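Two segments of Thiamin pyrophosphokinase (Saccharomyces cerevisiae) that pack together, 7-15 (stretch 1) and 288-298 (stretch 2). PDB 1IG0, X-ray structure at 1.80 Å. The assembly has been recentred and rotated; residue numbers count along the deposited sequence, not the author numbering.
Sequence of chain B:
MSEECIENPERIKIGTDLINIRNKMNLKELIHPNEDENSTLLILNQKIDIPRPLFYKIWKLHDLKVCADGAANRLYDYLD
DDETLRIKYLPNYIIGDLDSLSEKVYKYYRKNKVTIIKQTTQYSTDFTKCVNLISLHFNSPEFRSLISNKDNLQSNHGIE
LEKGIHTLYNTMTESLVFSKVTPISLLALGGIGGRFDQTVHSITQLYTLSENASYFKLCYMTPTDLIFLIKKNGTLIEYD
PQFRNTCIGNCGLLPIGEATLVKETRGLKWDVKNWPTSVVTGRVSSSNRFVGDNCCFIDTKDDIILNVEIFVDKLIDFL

Stretch 1 (7-15) ENPERIKIG
Stretch 2, residues 288-298: NRFVGDNCCFI

Stretch 1 forms no regular helix or strand, but most of it is extended. Phi/psi values are -143/128 at Arg11, -140/175 at Ile12, -123/130 at Lys13 and -95/168 at Ile14. Glu10 breaks the run with -61/-26. In stretch 2, Arg289 is extended at -164/154. Val291 turns the chain at -127/-13, Gly292 follows at -67/133, and Asp293 at -46/-52. From Cys295 to Ile298 the chain is a strand that continues later in the sequence.

The two backbones run side by side in the same direction. Arg11 CA lies 4.6 Å from Val291 CA, and Ile12 CA lies 5.0 Å from Gly292 CA. Ile12 and Gly292 form a single beta bridge. Ile12 uses both of its backbone polar groups: Ile12 N donates to Val291 O at 2.9 Å (159°), and Ile12 O accepts from Asp293 N at 2.9 Å (155°). These two bonds straddle Gly292. CA-H...O contacts add to the bridge, from Arg11 CA to Val291 O at 3.1 Å and from Gly292 CA to Ile12 O at 3.4 Å. Gly292 has no side chain; an ideal CB there would clash with Cys295 O.

Val291 (chi1 m) has the largest area covered by the other stretch. Its CB sits 3.2 Å from Glu10 O, and its CG2 meets Ile12 CG1 at 4.0 Å and Asn8 CB at 4.2 Å. Ile12 is p, t, with its CA-to-CB bond pointing away.

Two salt bridges join opposite charges. Glu10 points away at CB, but its side chain (chi1 -140°, chi2 p, chi3 51°) folds back to stretch 2. Arg289 (p, t, p, chi4 128°) reaches it: NH1 donates to Glu10 OE2 at 3.1 Å and 165°, with the carboxylate oxygen near the guanidinium plane. Lys13 (m, t, t, p) brings NZ to 2.9 Å from Asp293 OD1; Asp293 is m, with chi2 172°.

Arg11 (m, m, t, chi4 -72°) curls back on its own stretch, where its NH1 donates to Glu10 O at 2.7 Å. Its NE stays 4.6 Å from Asp293 OD2, beyond a salt bridge, although Arg11 CD approaches that OD2 to 3.6 Å.

Ile14 (p, t) points toward stretch 2 and makes the apolar contact at this end. Its CD1 lies 3.5 Å from Cys295 SG (chi1 p) and 4.0 Å from Phe297 CB (chi1 t). The end of the Phe297 side chain leads away. Together the stretches bury 605 Å².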

# COMPACT_ATOMS: atom_id res chain seq x y z
N GLU B 7 -18.24 19.46 7.91
CA GLU B 7 -18.20 19.36 6.46
C GLU B 7 -18.24 20.78 5.90
O GLU B 7 -19.25 21.47 6.02
CB GLU B 7 -19.38 18.55 5.94
CG GLU B 7 -19.28 18.21 4.47
CD GLU B 7 -20.40 17.31 4.00
OE1 GLU B 7 -20.63 16.26 4.64
OE2 GLU B 7 -21.05 17.65 2.99
N ASN B 8 -17.13 21.19 5.30
CA ASN B 8 -17.02 22.53 4.73
C ASN B 8 -17.59 22.63 3.33
O ASN B 8 -17.81 21.63 2.66
CB ASN B 8 -15.54 22.94 4.62
CG ASN B 8 -14.95 23.37 5.93
OD1 ASN B 8 -15.47 24.27 6.59
ND2 ASN B 8 -13.85 22.75 6.32
N PRO B 9 -17.87 23.87 2.89
CA PRO B 9 -18.40 24.04 1.54
C PRO B 9 -17.18 23.75 0.67
O PRO B 9 -16.09 23.55 1.20
CB PRO B 9 -18.82 25.52 1.52
CG PRO B 9 -17.91 26.15 2.54
CD PRO B 9 -17.90 25.13 3.64
N GLU B 10 -17.34 23.74 -0.65
CA GLU B 10 -16.21 23.40 -1.52
C GLU B 10 -14.98 24.30 -1.46
O GLU B 10 -13.87 23.86 -1.76
CB GLU B 10 -16.70 23.29 -2.96
CG GLU B 10 -16.06 22.14 -3.72
CD GLU B 10 -16.11 20.83 -2.95
OE1 GLU B 10 -17.20 20.44 -2.47
OE2 GLU B 10 -15.06 20.18 -2.82
N ARG B 11 -15.16 25.56 -1.08
CA ARG B 11 -14.03 26.49 -0.99
C ARG B 11 -14.11 27.46 0.18
O ARG B 11 -15.11 28.15 0.36
CB ARG B 11 -13.89 27.28 -2.30
CG ARG B 11 -13.39 26.47 -3.50
CD ARG B 11 -11.89 26.22 -3.41
NE ARG B 11 -11.38 25.49 -4.58
CZ ARG B 11 -11.61 24.20 -4.82
NH1 ARG B 11 -12.34 23.48 -3.98
NH2 ARG B 11 -11.11 23.64 -5.91
N ILE B 12 -13.04 27.52 0.97
CA ILE B 12 -12.98 28.42 2.11
C ILE B 12 -11.58 29.02 2.20
O ILE B 12 -10.68 28.66 1.43
CB ILE B 12 -13.22 27.69 3.46
CG1 ILE B 12 -12.05 26.75 3.77
CG2 ILE B 12 -14.53 26.90 3.40
CD1 ILE B 12 -12.07 26.16 5.17
N LYS B 13 -11.40 29.94 3.14
CA LYS B 13 -10.12 30.57 3.39
C LYS B 13 -9.84 30.30 4.86
O LYS B 13 -10.69 30.51 5.71
CB LYS B 13 -10.18 32.09 3.17
CG LYS B 13 -10.05 32.54 1.72
CD LYS B 13 -9.96 34.07 1.66
CE LYS B 13 -9.64 34.58 0.26
NZ LYS B 13 -10.66 34.18 -0.74
N ILE B 14 -8.65 29.80 5.15
CA ILE B 14 -8.29 29.52 6.52
C ILE B 14 -7.56 30.73 7.02
O ILE B 14 -7.21 31.63 6.25
CB ILE B 14 -7.39 28.27 6.64
CG1 ILE B 14 -5.97 28.56 6.09
CG2 ILE B 14 -8.00 27.12 5.86
CD1 ILE B 14 -5.03 27.38 6.19
N GLY B 15 -7.35 30.80 8.32
CA GLY B 15 -6.63 31.98 8.80
C GLY B 15 -5.32 31.65 9.54
O GLY B 15 -4.80 30.58 9.42
N ASN B 288 -10.65 12.44 1.46
CA ASN B 288 -10.87 13.82 1.88
C ASN B 288 -10.40 14.63 0.68
O ASN B 288 -10.01 14.06 -0.34
CB ASN B 288 -10.03 14.16 3.11
CG ASN B 288 -10.66 15.24 3.98
OD1 ASN B 288 -11.25 16.19 3.48
ND2 ASN B 288 -10.51 15.09 5.29
N ARG B 289 -10.42 15.96 0.79
CA ARG B 289 -9.97 16.80 -0.31
C ARG B 289 -9.74 18.22 0.18
O ARG B 289 -10.33 18.65 1.17
CB ARG B 289 -11.02 16.80 -1.44
CG ARG B 289 -12.20 17.72 -1.18
CD ARG B 289 -13.27 17.59 -2.25
NE ARG B 289 -13.99 16.33 -2.14
CZ ARG B 289 -15.31 16.23 -2.10
NH1 ARG B 289 -16.07 17.32 -2.15
NH2 ARG B 289 -15.88 15.03 -2.02
N PHE B 290 -8.86 18.94 -0.50
CA PHE B 290 -8.55 20.32 -0.14
C PHE B 290 -9.71 21.24 -0.53
O PHE B 290 -10.28 21.10 -1.61
CB PHE B 290 -7.29 20.79 -0.87
CG PHE B 290 -6.04 20.03 -0.51
CD1 PHE B 290 -5.13 19.70 -1.51
CD2 PHE B 290 -5.77 19.67 0.80
CE1 PHE B 290 -3.95 19.02 -1.20
CE2 PHE B 290 -4.59 18.99 1.12
CZ PHE B 290 -3.68 18.67 0.12
N VAL B 291 -10.06 22.17 0.35
CA VAL B 291 -11.11 23.13 0.06
C VAL B 291 -10.57 24.53 0.29
O VAL B 291 -11.18 25.52 -0.10
CB VAL B 291 -12.37 22.91 0.94
CG1 VAL B 291 -13.00 21.58 0.60
CG2 VAL B 291 -12.00 22.98 2.42
N GLY B 292 -9.41 24.61 0.94
CA GLY B 292 -8.79 25.90 1.17
C GLY B 292 -8.37 26.46 -0.17
O GLY B 292 -7.78 25.75 -0.99
N ASP B 293 -8.70 27.73 -0.41
CA ASP B 293 -8.36 28.39 -1.67
C ASP B 293 -6.92 28.15 -2.12
O ASP B 293 -6.68 27.73 -3.26
CB ASP B 293 -8.58 29.90 -1.56
CG ASP B 293 -9.99 30.31 -1.91
OD1 ASP B 293 -10.31 31.50 -1.70
OD2 ASP B 293 -10.77 29.47 -2.39
N ASN B 294 -5.98 28.40 -1.23
CA ASN B 294 -4.56 28.26 -1.56
C ASN B 294 -3.72 27.49 -0.55
O ASN B 294 -2.51 27.36 -0.73
CB ASN B 294 -3.95 29.65 -1.73
CG ASN B 294 -4.07 30.48 -0.47
OD1 ASN B 294 -5.14 31.00 -0.16
ND2 ASN B 294 -2.97 30.60 0.27
N CYS B 295 -4.34 26.98 0.51
CA CYS B 295 -3.58 26.23 1.50
C CYS B 295 -4.44 25.43 2.47
O CYS B 295 -5.61 25.73 2.68
CB CYS B 295 -2.66 27.17 2.29
SG CYS B 295 -3.50 28.48 3.20
N CYS B 296 -3.83 24.40 3.05
CA CYS B 296 -4.48 23.52 4.00
C CYS B 296 -3.56 23.34 5.21
O CYS B 296 -2.35 23.15 5.05
CB CYS B 296 -4.77 22.17 3.35
SG CYS B 296 -5.47 20.94 4.46
N PHE B 297 -4.13 23.40 6.40
CA PHE B 297 -3.36 23.25 7.63
C PHE B 297 -3.69 21.94 8.33
O PHE B 297 -4.86 21.61 8.54
CB PHE B 297 -3.66 24.42 8.58
CG PHE B 297 -2.92 24.35 9.89
CD1 PHE B 297 -1.54 24.51 9.94
CD2 PHE B 297 -3.62 24.14 11.08
CE1 PHE B 297 -0.86 24.46 11.16
CE2 PHE B 297 -2.95 24.10 12.30
CZ PHE B 297 -1.57 24.26 12.34
N ILE B 298 -2.65 21.18 8.68
CA ILE B 298 -2.83 19.91 9.37
C ILE B 298 -1.92 19.86 10.59
O ILE B 298 -0.70 19.99 10.47
CB ILE B 298 -2.49 18.71 8.44
CG1 ILE B 298 -3.48 18.68 7.27
CG2 ILE B 298 -2.57 17.40 9.23
CD1 ILE B 298 -3.17 17.64 6.22